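Local atomic coordinates of thiol-activated cytolysin (Desulfobulbus propionicus, PDB entry 6NAL), a protein that probably binds target membranes and assembles into large oligomeric pores, as a cholesterol-dependent cytolysin relative from a Gram-negative bacterium. Residues 143-155 with 182-195. Sequence-based numbering, arbitrary orientation.
Sequences PANFQYSSSLVYD and RAEKKSVYLIRFKQ
Phe146, Tyr148 and Phe193 interlock where strand 147-152 runs antiparallel along strand 187-195 in the curled central beta sheet of a CDC-clan cytolysin. This aromatic cluster is the tight part. Phe193 CB sits over one face of the Phe146 ring, 3.7 Å from CG, while Gln195 OE1 lies over the opposite face, toward the rim. The edge of Tyr148 meets the face of Phe193, planes 66° apart, with Tyr148 CD1 3.5 Å from Phe193 CE2; the edge of Phe193 is in turn directed, offset, at the face of Phe146. Tyr148 runs beside Phe193 because its chi1 of -178° turns CG away from the backbone N, and CE1 reaches Ile191 CG2. Paired backbone bonds join Gln147 with Lys194, Ser149 with Arg192 and Ser151 with Leu190, continuing the sheet from strand 232-250. On the face bearing Gln147, Ser149 and Arg192 contact is looser: Arg192 NH2 stays 3.5 Å from Ser149 OG without bonding, NH1 makes a weak hydrogen bond to Gln243, and the buried NE finds no partner. Asn145 OD1 hydrogen-bonds to Thr442 OG1 of the second subunit, while the extended Gln195 amide spans the strand's approach: NE2 donates to Pro143 O at 3.1 Å, and OE1 receives Asn145 N from above its carbonyl plane. At the solvent-side end the exposed Arg182 bends at chi3 (47°) to bring its guanidinium edge-on over one face of the Tyr154 ring, an off-centre cation-pi contact with NH2 above the ring centre; NH1 donates to Tyr154 OH at 3.2 Å, the hydroxyl oxygen lying in the guanidinium plane.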
loop_
_atom_site.group_PDB
_atom_site.type_symbol
_atom_site.label_atom_id
_atom_site.label_comp_id
_atom_site.label_asym_id
_atom_site.label_seq_id
_atom_site.Cartn_x
_atom_site.Cartn_y
_atom_site.Cartn_z
ATOM N N PRO A 143 -13.181 -30.882 -27.920
ATOM C CA PRO A 143 -13.810 -29.714 -27.304
ATOM C C PRO A 143 -12.794 -28.867 -26.566
ATOM O O PRO A 143 -11.760 -29.354 -26.101
ATOM C CB PRO A 143 -14.831 -30.325 -26.341
ATOM C CG PRO A 143 -14.259 -31.592 -26.010
ATOM C CD PRO A 143 -13.317 -32.078 -27.082
ATOM N N ALA A 144 -13.116 -27.583 -26.460
ATOM C CA ALA A 144 -12.172 -26.598 -25.946
ATOM C C ALA A 144 -11.921 -26.804 -24.448
ATOM O O ALA A 144 -12.856 -26.879 -23.646
ATOM C CB ALA A 144 -12.691 -25.186 -26.237
ATOM N N ASN A 145 -10.643 -26.950 -24.084
ATOM C CA ASN A 145 -10.234 -27.154 -22.692
ATOM C C ASN A 145 -8.890 -26.437 -22.530
ATOM O O ASN A 145 -7.842 -26.989 -22.896
ATOM C CB ASN A 145 -10.116 -28.630 -22.324
ATOM C CG ASN A 145 -9.505 -28.815 -20.925
ATOM O OD1 ASN A 145 -9.318 -27.823 -20.203
ATOM N ND2 ASN A 145 -9.194 -30.054 -20.533
ATOM N N PHE A 146 -8.921 -25.225 -21.978
ATOM C CA PHE A 146 -7.811 -24.300 -22.134
ATOM C C PHE A 146 -7.070 -24.124 -20.826
ATOM O O PHE A 146 -7.675 -24.148 -19.755
ATOM C CB PHE A 146 -8.286 -22.941 -22.658
ATOM C CG PHE A 146 -8.624 -22.926 -24.139
ATOM C CD1 PHE A 146 -7.639 -23.174 -25.109
ATOM C CD2 PHE A 146 -9.901 -22.638 -24.569
ATOM C CE1 PHE A 146 -7.942 -23.155 -26.475
ATOM C CE2 PHE A 146 -10.200 -22.616 -25.931
ATOM C CZ PHE A 146 -9.213 -22.858 -26.880
ATOM N N GLN A 147 -5.746 -24.008 -20.934
ATOM C CA GLN A 147 -4.945 -23.329 -19.922
ATOM C C GLN A 147 -5.043 -21.814 -20.108
ATOM O O GLN A 147 -5.093 -21.299 -21.224
ATOM C CB GLN A 147 -3.487 -23.775 -19.966
ATOM C CG GLN A 147 -2.599 -22.935 -19.067
ATOM C CD GLN A 147 -1.113 -23.082 -19.394
ATOM O OE1 GLN A 147 -0.716 -24.013 -20.111
ATOM N NE2 GLN A 147 -0.289 -22.178 -18.857
ATOM N N TYR A 148 -5.073 -21.096 -18.990
ATOM C CA TYR A 148 -5.426 -19.694 -18.976
ATOM C C TYR A 148 -4.266 -18.922 -18.378
ATOM O O TYR A 148 -3.630 -19.395 -17.450
ATOM C CB TYR A 148 -6.702 -19.500 -18.200
ATOM C CG TYR A 148 -7.177 -18.088 -18.161
ATOM C CD1 TYR A 148 -7.865 -17.546 -19.220
ATOM C CD2 TYR A 148 -6.974 -17.308 -17.043
ATOM C CE1 TYR A 148 -8.323 -16.248 -19.176
ATOM C CE2 TYR A 148 -7.415 -15.995 -16.994
ATOM C CZ TYR A 148 -8.103 -15.486 -18.056
ATOM O OH TYR A 148 -8.570 -14.201 -18.034
ATOM N N SER A 149 -3.929 -17.787 -18.992
ATOM C CA SER A 149 -2.873 -16.913 -18.485
ATOM C C SER A 149 -3.272 -15.477 -18.738
ATOM O O SER A 149 -3.783 -15.181 -19.814
ATOM C CB SER A 149 -1.506 -17.107 -19.158
ATOM O OG SER A 149 -1.060 -18.434 -18.997
ATOM N N SER A 150 -3.000 -14.583 -17.786
ATOM C CA SER A 150 -3.292 -13.171 -17.986
ATOM C C SER A 150 -2.315 -12.318 -17.198
ATOM O O SER A 150 -1.819 -12.736 -16.161
ATOM C CB SER A 150 -4.709 -12.837 -17.547
ATOM O OG SER A 150 -4.839 -12.966 -16.135
ATOM N N SER A 151 -2.057 -11.114 -17.685
ATOM C CA SER A 151 -1.092 -10.254 -17.019
ATOM C C SER A 151 -1.012 -8.956 -17.798
ATOM O O SER A 151 -1.152 -8.943 -19.026
ATOM C CB SER A 151 0.277 -10.953 -16.908
ATOM O OG SER A 151 1.271 -10.070 -16.329
ATOM N N LEU A 152 -0.863 -7.848 -17.085
ATOM C CA LEU A 152 -0.288 -6.650 -17.677
ATOM C C LEU A 152 1.080 -6.986 -18.240
ATOM O O LEU A 152 1.735 -7.912 -17.765
ATOM C CB LEU A 152 -0.150 -5.584 -16.616
ATOM C CG LEU A 152 -1.387 -4.859 -16.099
ATOM C CD1 LEU A 152 -0.997 -4.076 -14.794
ATOM C CD2 LEU A 152 -1.947 -4.005 -17.186
ATOM N N VAL A 153 1.506 -6.264 -19.273
ATOM C CA VAL A 153 2.811 -6.503 -19.884
ATOM C C VAL A 153 3.499 -5.160 -20.085
ATOM O O VAL A 153 2.944 -4.254 -20.724
ATOM C CB VAL A 153 2.746 -7.305 -21.214
ATOM C CG1 VAL A 153 1.761 -8.501 -21.095
ATOM C CG2 VAL A 153 2.305 -6.504 -22.369
ATOM N N TYR A 154 4.703 -5.040 -19.532
ATOM C CA TYR A 154 5.456 -3.807 -19.599
ATOM C C TYR A 154 6.210 -3.715 -20.900
ATOM O O TYR A 154 6.254 -2.648 -21.494
ATOM C CB TYR A 154 6.437 -3.726 -18.430
ATOM C CG TYR A 154 7.326 -2.461 -18.373
ATOM C CD1 TYR A 154 6.790 -1.170 -18.145
ATOM C CD2 TYR A 154 8.717 -2.568 -18.521
ATOM C CE1 TYR A 154 7.622 -0.042 -18.104
ATOM C CE2 TYR A 154 9.539 -1.461 -18.444
ATOM C CZ TYR A 154 8.990 -0.205 -18.234
ATOM O OH TYR A 154 9.821 0.895 -18.177
ATOM N N ASP A 155 6.827 -4.813 -21.353
ATOM C CA ASP A 155 7.587 -4.783 -22.604
ATOM C C ASP A 155 7.674 -6.193 -23.188
ATOM O O ASP A 155 7.142 -7.160 -22.627
ATOM C CB ASP A 155 8.996 -4.171 -22.399
ATOM C CG ASP A 155 9.839 -4.928 -21.354
ATOM O OD1 ASP A 155 9.328 -5.960 -20.819
ATOM O OD2 ASP A 155 10.987 -4.473 -21.057
ATOM N N ARG A 182 4.033 3.355 -25.255
ATOM C CA ARG A 182 4.391 4.217 -24.132
ATOM C C ARG A 182 4.525 5.667 -24.580
ATOM O O ARG A 182 4.276 6.573 -23.783
ATOM C CB ARG A 182 5.662 3.702 -23.440
ATOM C CG ARG A 182 6.997 4.094 -24.051
ATOM C CD ARG A 182 8.154 3.336 -23.351
ATOM N NE ARG A 182 7.898 1.895 -23.202
ATOM C CZ ARG A 182 8.204 1.167 -22.128
ATOM N NH1 ARG A 182 8.798 1.729 -21.071
ATOM N NH2 ARG A 182 7.917 -0.133 -22.116
ATOM N N ALA A 183 4.847 5.906 -25.860
ATOM C CA ALA A 183 4.875 7.274 -26.384
ATOM C C ALA A 183 3.494 7.926 -26.308
ATOM O O ALA A 183 3.387 9.145 -26.141
ATOM C CB ALA A 183 5.395 7.284 -27.831
ATOM N N GLU A 184 2.434 7.158 -26.500
ATOM C CA GLU A 184 1.094 7.614 -26.165
ATOM C C GLU A 184 0.953 7.281 -24.688
ATOM O O GLU A 184 1.932 6.877 -24.080
ATOM C CB GLU A 184 0.082 6.959 -27.073
ATOM C CG GLU A 184 0.343 7.376 -28.500
ATOM C CD GLU A 184 -0.789 6.991 -29.423
ATOM O OE1 GLU A 184 -1.965 7.212 -29.045
ATOM O OE2 GLU A 184 -0.503 6.456 -30.521
ATOM N N LYS A 185 -0.195 7.436 -24.046
ATOM C CA LYS A 185 -0.157 7.107 -22.622
ATOM C C LYS A 185 -0.759 5.709 -22.339
ATOM O O LYS A 185 -1.448 5.525 -21.341
ATOM C CB LYS A 185 -0.837 8.218 -21.793
ATOM C CG LYS A 185 0.150 8.556 -20.626
ATOM C CD LYS A 185 -0.505 9.490 -19.615
ATOM C CE LYS A 185 -1.449 8.740 -18.694
ATOM N NZ LYS A 185 -1.967 9.632 -17.622
ATOM N N LYS A 186 -0.588 4.754 -23.265
ATOM C CA LYS A 186 -1.319 3.489 -23.290
ATOM C C LYS A 186 -0.648 2.404 -22.450
ATOM O O LYS A 186 0.577 2.327 -22.336
ATOM C CB LYS A 186 -1.440 3.021 -24.745
ATOM C CG LYS A 186 -2.459 3.771 -25.623
ATOM C CD LYS A 186 -2.470 3.204 -27.044
ATOM C CE LYS A 186 -3.204 4.098 -28.006
ATOM N NZ LYS A 186 -2.852 3.704 -29.397
ATOM N N SER A 187 -1.484 1.567 -21.863
ATOM C CA SER A 187 -1.104 0.349 -21.172
ATOM C C SER A 187 -1.699 -0.856 -21.888
ATOM O O SER A 187 -2.616 -0.722 -22.720
ATOM C CB SER A 187 -1.590 0.384 -19.720
ATOM O OG SER A 187 -3.012 0.356 -19.666
ATOM N N VAL A 188 -1.155 -2.043 -21.575
ATOM C CA VAL A 188 -1.507 -3.266 -22.302
ATOM C C VAL A 188 -1.774 -4.410 -21.334
ATOM O O VAL A 188 -0.954 -4.716 -20.470
ATOM C CB VAL A 188 -0.408 -3.684 -23.302
ATOM C CG1 VAL A 188 -0.786 -4.940 -24.052
ATOM C CG2 VAL A 188 -0.064 -2.559 -24.281
ATOM N N TYR A 189 -2.881 -5.086 -21.524
ATOM C CA TYR A 189 -3.167 -6.306 -20.803
ATOM C C TYR A 189 -3.343 -7.483 -21.770
ATOM O O TYR A 189 -4.031 -7.377 -22.786
ATOM C CB TYR A 189 -4.423 -6.070 -19.968
ATOM C CG TYR A 189 -4.698 -7.131 -18.962
ATOM C CD1 TYR A 189 -4.100 -7.115 -17.736
ATOM C CD2 TYR A 189 -5.533 -8.153 -19.248
ATOM C CE1 TYR A 189 -4.332 -8.101 -16.800
ATOM C CE2 TYR A 189 -5.798 -9.154 -18.299
ATOM C CZ TYR A 189 -5.180 -9.120 -17.081
ATOM O OH TYR A 189 -5.412 -10.103 -16.150
ATOM N N LEU A 190 -2.799 -8.631 -21.409
ATOM C CA LEU A 190 -2.800 -9.767 -22.325
ATOM C C LEU A 190 -3.328 -11.037 -21.689
ATOM O O LEU A 190 -2.877 -11.445 -20.619
ATOM C CB LEU A 190 -1.410 -10.040 -22.856
ATOM C CG LEU A 190 -1.379 -10.816 -24.173
ATOM C CD1 LEU A 190 -1.744 -9.904 -25.302
ATOM C CD2 LEU A 190 0.038 -11.382 -24.350
ATOM N N ILE A 191 -4.256 -11.681 -22.379
ATOM C CA ILE A 191 -4.799 -12.969 -21.985
ATOM C C ILE A 191 -4.434 -13.993 -23.048
ATOM O O ILE A 191 -4.525 -13.718 -24.249
ATOM C CB ILE A 191 -6.332 -12.870 -21.822
ATOM C CG1 ILE A 191 -6.689 -11.898 -20.694
ATOM C CG2 ILE A 191 -6.982 -14.231 -21.551
ATOM C CD1 ILE A 191 -8.156 -11.596 -20.624
ATOM N N ARG A 192 -4.093 -15.195 -22.600
ATOM C CA ARG A 192 -3.867 -16.309 -23.485
ATOM C C ARG A 192 -4.643 -17.528 -23.042
ATOM O O ARG A 192 -4.503 -17.958 -21.905
ATOM C CB ARG A 192 -2.404 -16.680 -23.529
ATOM C CG ARG A 192 -2.124 -17.632 -24.614
ATOM C CD ARG A 192 -0.767 -18.257 -24.522
ATOM N NE ARG A 192 -0.518 -18.826 -23.212
ATOM C CZ ARG A 192 0.630 -19.381 -22.866
ATOM N NH1 ARG A 192 1.600 -19.441 -23.775
ATOM N NH2 ARG A 192 0.799 -19.861 -21.636
ATOM N N PHE A 193 -5.391 -18.117 -23.971
ATOM C CA PHE A 193 -5.994 -19.440 -23.814
ATOM C C PHE A 193 -5.171 -20.447 -24.600
ATOM O O PHE A 193 -4.951 -20.249 -25.794
ATOM C CB PHE A 193 -7.431 -19.459 -24.335
ATOM C CG PHE A 193 -8.376 -18.556 -23.573
ATOM C CD1 PHE A 193 -8.447 -17.223 -23.861
ATOM C CD2 PHE A 193 -9.188 -19.070 -22.601
ATOM C CE1 PHE A 193 -9.288 -16.390 -23.197
ATOM C CE2 PHE A 193 -10.044 -18.259 -21.925
ATOM C CZ PHE A 193 -10.094 -16.891 -22.219
ATOM N N LYS A 194 -4.708 -21.518 -23.951
ATOM C CA LYS A 194 -3.840 -22.457 -24.637
ATOM C C LYS A 194 -4.298 -23.892 -24.472
ATOM O O LYS A 194 -4.455 -24.370 -23.348
ATOM C CB LYS A 194 -2.406 -22.338 -24.126
ATOM C CG LYS A 194 -1.348 -23.240 -24.873
ATOM C CD LYS A 194 -0.057 -23.382 -24.012
ATOM C CE LYS A 194 1.131 -23.319 -24.925
ATOM N NZ LYS A 194 2.321 -22.546 -24.352
ATOM N N GLN A 195 -4.421 -24.611 -25.586
ATOM C CA GLN A 195 -4.813 -26.013 -25.520
ATOM C C GLN A 195 -3.862 -26.879 -26.322
ATOM O O GLN A 195 -3.655 -26.636 -27.510
ATOM C CB GLN A 195 -6.241 -26.229 -26.028
ATOM C CG GLN A 195 -6.691 -27.658 -25.833
ATOM C CD GLN A 195 -8.158 -27.878 -26.206
ATOM O OE1 GLN A 195 -8.834 -26.950 -26.652
ATOM N NE2 GLN A 195 -8.628 -29.124 -26.076
#